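Chloride intracellular channel Clic (Drosophila melanogaster, PDB 2YV7) is a soluble, glutathione transferase-like protein that might insert into membranes and form chloride channels whose activity depends on pH. Local coordinates at residues Leu53-Ile59 with Ile108-Leu114. Sequence-based numbering, arbitrary orientation.
Sequences LAELKTI and IPGGYNL
Thr58 OG1 donates a hydrogen bond to the carbonyl of Pro109, 2.7 Å from OG1 to Pro109 O. The hydroxyl sits above the carbonyl plane, 50° out of it, rather than on a lone pair. A chi1 of 59° tucks OG1 between the backbone N and carbonyl carbon of Thr58 and turns it to Pro109 O, while the rest of the side chain runs antiparallel alongside the proline ring, Thr58 CB lying 3.5 Å from Pro109 CB. Without the hydroxyl and CG2, as with an alanine here, the Pro109 carbonyl would probably lose this donor and the proline ring its contact with the methyl. Beside the bond, Leu53 splits its methyls: CD1 reaches Ile108 CG2 at 3.6 Å, and CD2 lies over the backbone of Gly110, 3.6 Å from its C. With no beta carbon, and with phi at 97°, Gly110 lets Leu53 CD2 come down onto its backbone. Ile59 CG2 meets the same Ile108 methyl that Leu53 CD1 touches, 3.5 Å from Ile108 CG2, the Ile59 side chain lying roughly perpendicular to that of Ile108. Leu114 CD2 packs against the branch point of Leu53, 4.1 Å from CG. Both segments turn sharply: Lys57, with positive phi, ends helix 41-55 in a Schellman motif, and a type II turn from Ile108 to Gly111 leads out of helix 97-107, with Gly110 as N-cap of helix 111-114. Residues 42-66 are predicted to span the membrane after insertion, which would probably require these contacts to be given up or rearranged. In the soluble form they join the C-terminal end of helix 41-55, just before strand 60-66 of the thioredoxin-like domain, to the link between helices 97-107 and 111-114; Leu53 also packs on Ile104 of helix 97-107, and Ile108 on Leu50 of helix 41-55.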
ATOM      1  N   LEU A  53       9.295 -10.238  -2.832  1.00 29.90           N
ATOM      2  CA  LEU A  53       9.992 -11.110  -3.830  1.00 31.85           C
ATOM      3  C   LEU A  53      11.523 -11.020  -3.681  1.00 36.06           C
ATOM      4  O   LEU A  53      12.248 -12.025  -3.780  1.00 39.14           O
ATOM      5  CB  LEU A  53       9.559 -10.732  -5.228  1.00 33.47           C
ATOM      6  CG  LEU A  53       8.083 -11.052  -5.577  1.00 33.60           C
ATOM      7  CD1 LEU A  53       7.804 -10.787  -7.058  1.00 34.77           C
ATOM      8  CD2 LEU A  53       7.743 -12.516  -5.201  1.00 34.38           C
ATOM      9  N   ALA A  54      11.981  -9.829  -3.354  1.00 34.75           N
ATOM     10  CA  ALA A  54      13.403  -9.559  -3.129  1.00 34.21           C
ATOM     11  C   ALA A  54      13.865 -10.152  -1.796  1.00 40.50           C
ATOM     12  O   ALA A  54      14.978 -10.656  -1.682  1.00 37.76           O
ATOM     13  CB  ALA A  54      13.650  -8.049  -3.200  1.00 35.57           C
ATOM     14  N   GLU A  55      13.011 -10.121  -0.775  1.00 39.23           N
ATOM     15  CA  GLU A  55      13.299 -10.883   0.429  1.00 36.88           C
ATOM     16  C   GLU A  55      13.524 -12.364   0.157  1.00 41.57           C
ATOM     17  O   GLU A  55      14.336 -13.020   0.832  1.00 41.75           O
ATOM     18  CB  GLU A  55      12.117 -10.783   1.387  1.00 40.88           C
ATOM     19  CG  GLU A  55      12.181  -9.662   2.317  1.00 45.23           C
ATOM     20  CD  GLU A  55      11.024  -9.718   3.307  1.00 45.24           C
ATOM     21  OE1 GLU A  55      10.090 -10.546   3.115  1.00 48.54           O
ATOM     22  OE2 GLU A  55      11.057  -8.930   4.269  1.00 49.05           O
ATOM     23  N   LEU A  56      12.768 -12.899  -0.794  1.00 42.05           N
ATOM     24  CA  LEU A  56      12.832 -14.301  -1.182  1.00 45.25           C
ATOM     25  C   LEU A  56      14.023 -14.540  -2.113  1.00 49.16           C
ATOM     26  O   LEU A  56      14.275 -15.662  -2.552  1.00 53.34           O
ATOM     27  CB  LEU A  56      11.517 -14.727  -1.847  1.00 45.28           C
ATOM     28  CG  LEU A  56      10.350 -15.053  -0.898  1.00 49.20           C
ATOM     29  CD1 LEU A  56       9.017 -15.080  -1.624  1.00 46.59           C
ATOM     30  CD2 LEU A  56      10.563 -16.373  -0.155  1.00 46.47           C
ATOM     31  N   LYS A  57      14.754 -13.461  -2.373  1.00 48.28           N
ATOM     32  CA  LYS A  57      15.966 -13.443  -3.196  1.00 51.31           C
ATOM     33  C   LYS A  57      15.785 -13.926  -4.651  1.00 50.61           C
ATOM     34  O   LYS A  57      16.738 -14.428  -5.279  1.00 51.44           O
ATOM     35  CB  LYS A  57      17.147 -14.130  -2.472  1.00 53.93           C
ATOM     36  CG  LYS A  57      17.454 -13.530  -1.088  1.00 55.34           C
ATOM     37  CD  LYS A  57      18.926 -13.628  -0.750  1.00 57.06           C
ATOM     38  CE  LYS A  57      19.210 -13.360   0.743  1.00 58.63           C
ATOM     39  NZ  LYS A  57      20.535 -13.941   1.189  1.00 58.27           N
ATOM     40  N   THR A  58      14.581 -13.763  -5.205  1.00 50.54           N
ATOM     41  CA  THR A  58      14.419 -14.048  -6.639  1.00 46.70           C
ATOM     42  C   THR A  58      14.845 -12.863  -7.496  1.00 45.52           C
ATOM     43  O   THR A  58      15.139 -13.019  -8.691  1.00 43.22           O
ATOM     44  CB  THR A  58      12.996 -14.476  -7.041  1.00 49.31           C
ATOM     45  OG1 THR A  58      12.056 -13.439  -6.700  1.00 39.32           O
ATOM     46  CG2 THR A  58      12.615 -15.829  -6.392  1.00 45.86           C
ATOM     47  N   ILE A  59      14.895 -11.689  -6.872  1.00 35.65           N
ATOM     48  CA  ILE A  59      15.200 -10.437  -7.585  1.00 34.62           C
ATOM     49  C   ILE A  59      15.974  -9.504  -6.674  1.00 35.89           C
ATOM     50  O   ILE A  59      16.159  -9.770  -5.484  1.00 37.53           O
ATOM     51  CB  ILE A  59      13.908  -9.656  -8.072  1.00 36.85           C
ATOM     52  CG1 ILE A  59      13.030  -9.268  -6.876  1.00 36.03           C
ATOM     53  CG2 ILE A  59      13.102 -10.417  -9.145  1.00 38.79           C
ATOM     54  CD1 ILE A  59      11.984  -8.211  -7.223  1.00 33.59           C
ATOM     55  N   ILE A 108       7.927 -12.248 -13.141  1.00 44.49           N
ATOM     56  CA  ILE A 108       8.934 -12.161 -12.096  1.00 43.08           C
ATOM     57  C   ILE A 108       8.912 -13.420 -11.218  1.00 44.44           C
ATOM     58  O   ILE A 108       7.848 -13.819 -10.720  1.00 43.17           O
ATOM     59  CB  ILE A 108       8.813 -10.854 -11.254  1.00 44.61           C
ATOM     60  CG1 ILE A 108       9.157  -9.627 -12.117  1.00 45.34           C
ATOM     61  CG2 ILE A 108       9.748 -10.924 -10.038  1.00 44.73           C
ATOM     62  CD1 ILE A 108       8.656  -8.297 -11.576  1.00 46.60           C
ATOM     63  N   PRO A 109      10.081 -14.077 -11.048  1.00 45.43           N
ATOM     64  CA  PRO A 109      10.132 -15.280 -10.212  1.00 46.28           C
ATOM     65  C   PRO A 109       9.552 -14.999  -8.846  1.00 45.28           C
ATOM     66  O   PRO A 109       9.861 -13.964  -8.248  1.00 51.76           O
ATOM     67  CB  PRO A 109      11.635 -15.569 -10.081  1.00 46.68           C
ATOM     68  CG  PRO A 109      12.344 -14.357 -10.668  1.00 48.81           C
ATOM     69  CD  PRO A 109      11.395 -13.756 -11.632  1.00 46.38           C
ATOM     70  N   GLY A 110       8.717 -15.919  -8.375  1.00 41.96           N
ATOM     71  CA  GLY A 110       8.024 -15.791  -7.099  1.00 42.32           C
ATOM     72  C   GLY A 110       6.620 -15.272  -7.255  1.00 36.52           C
ATOM     73  O   GLY A 110       5.802 -15.427  -6.345  1.00 37.36           O
ATOM     74  N   GLY A 111       6.358 -14.679  -8.422  1.00 39.23           N
ATOM     75  CA  GLY A 111       5.161 -13.886  -8.700  1.00 39.43           C
ATOM     76  C   GLY A 111       3.871 -14.674  -8.639  1.00 46.89           C
ATOM     77  O   GLY A 111       2.864 -14.189  -8.117  1.00 43.11           O
ATOM     78  N   TYR A 112       3.887 -15.881  -9.192  1.00 46.90           N
ATOM     79  CA  TYR A 112       2.721 -16.765  -9.168  1.00 48.55           C
ATOM     80  C   TYR A 112       2.278 -17.164  -7.780  1.00 45.95           C
ATOM     81  O   TYR A 112       1.073 -17.224  -7.504  1.00 47.67           O
ATOM     82  CB  TYR A 112       2.990 -18.033  -9.972  1.00 56.85           C
ATOM     83  CG  TYR A 112       2.688 -17.863 -11.428  1.00 60.43           C
ATOM     84  CD1 TYR A 112       1.374 -17.847 -11.882  1.00 59.67           C
ATOM     85  CD2 TYR A 112       3.717 -17.726 -12.363  1.00 60.37           C
ATOM     86  CE1 TYR A 112       1.083 -17.696 -13.233  1.00 61.91           C
ATOM     87  CE2 TYR A 112       3.434 -17.578 -13.726  1.00 62.00           C
ATOM     88  CZ  TYR A 112       2.110 -17.567 -14.152  1.00 60.16           C
ATOM     89  OH  TYR A 112       1.810 -17.416 -15.495  1.00 61.72           O
ATOM     90  N   ASN A 113       3.247 -17.449  -6.913  1.00 39.48           N
ATOM     91  CA  ASN A 113       2.960 -17.725  -5.510  1.00 44.61           C
ATOM     92  C   ASN A 113       2.410 -16.495  -4.781  1.00 41.70           C
ATOM     93  O   ASN A 113       1.649 -16.629  -3.847  1.00 43.36           O
ATOM     94  CB  ASN A 113       4.210 -18.251  -4.778  1.00 50.94           C
ATOM     95  CG  ASN A 113       4.869 -19.449  -5.496  1.00 56.06           C
ATOM     96  OD1 ASN A 113       4.193 -20.404  -5.901  1.00 53.76           O
ATOM     97  ND2 ASN A 113       6.197 -19.397  -5.642  1.00 54.99           N
ATOM     98  N   LEU A 114       2.798 -15.294  -5.202  1.00 40.96           N
ATOM     99  CA  LEU A 114       2.375 -14.089  -4.492  1.00 36.58           C
ATOM    100  C   LEU A 114       0.930 -13.747  -4.910  1.00 33.96           C
ATOM    101  O   LEU A 114       0.108 -13.266  -4.109  1.00 33.28           O
ATOM    102  CB  LEU A 114       3.327 -12.939  -4.824  1.00 39.23           C
ATOM    103  CG  LEU A 114       3.271 -11.641  -4.028  1.00 42.08           C
ATOM    104  CD1 LEU A 114       3.705 -11.932  -2.601  1.00 40.39           C
ATOM    105  CD2 LEU A 114       4.153 -10.543  -4.666  1.00 39.67           C
TER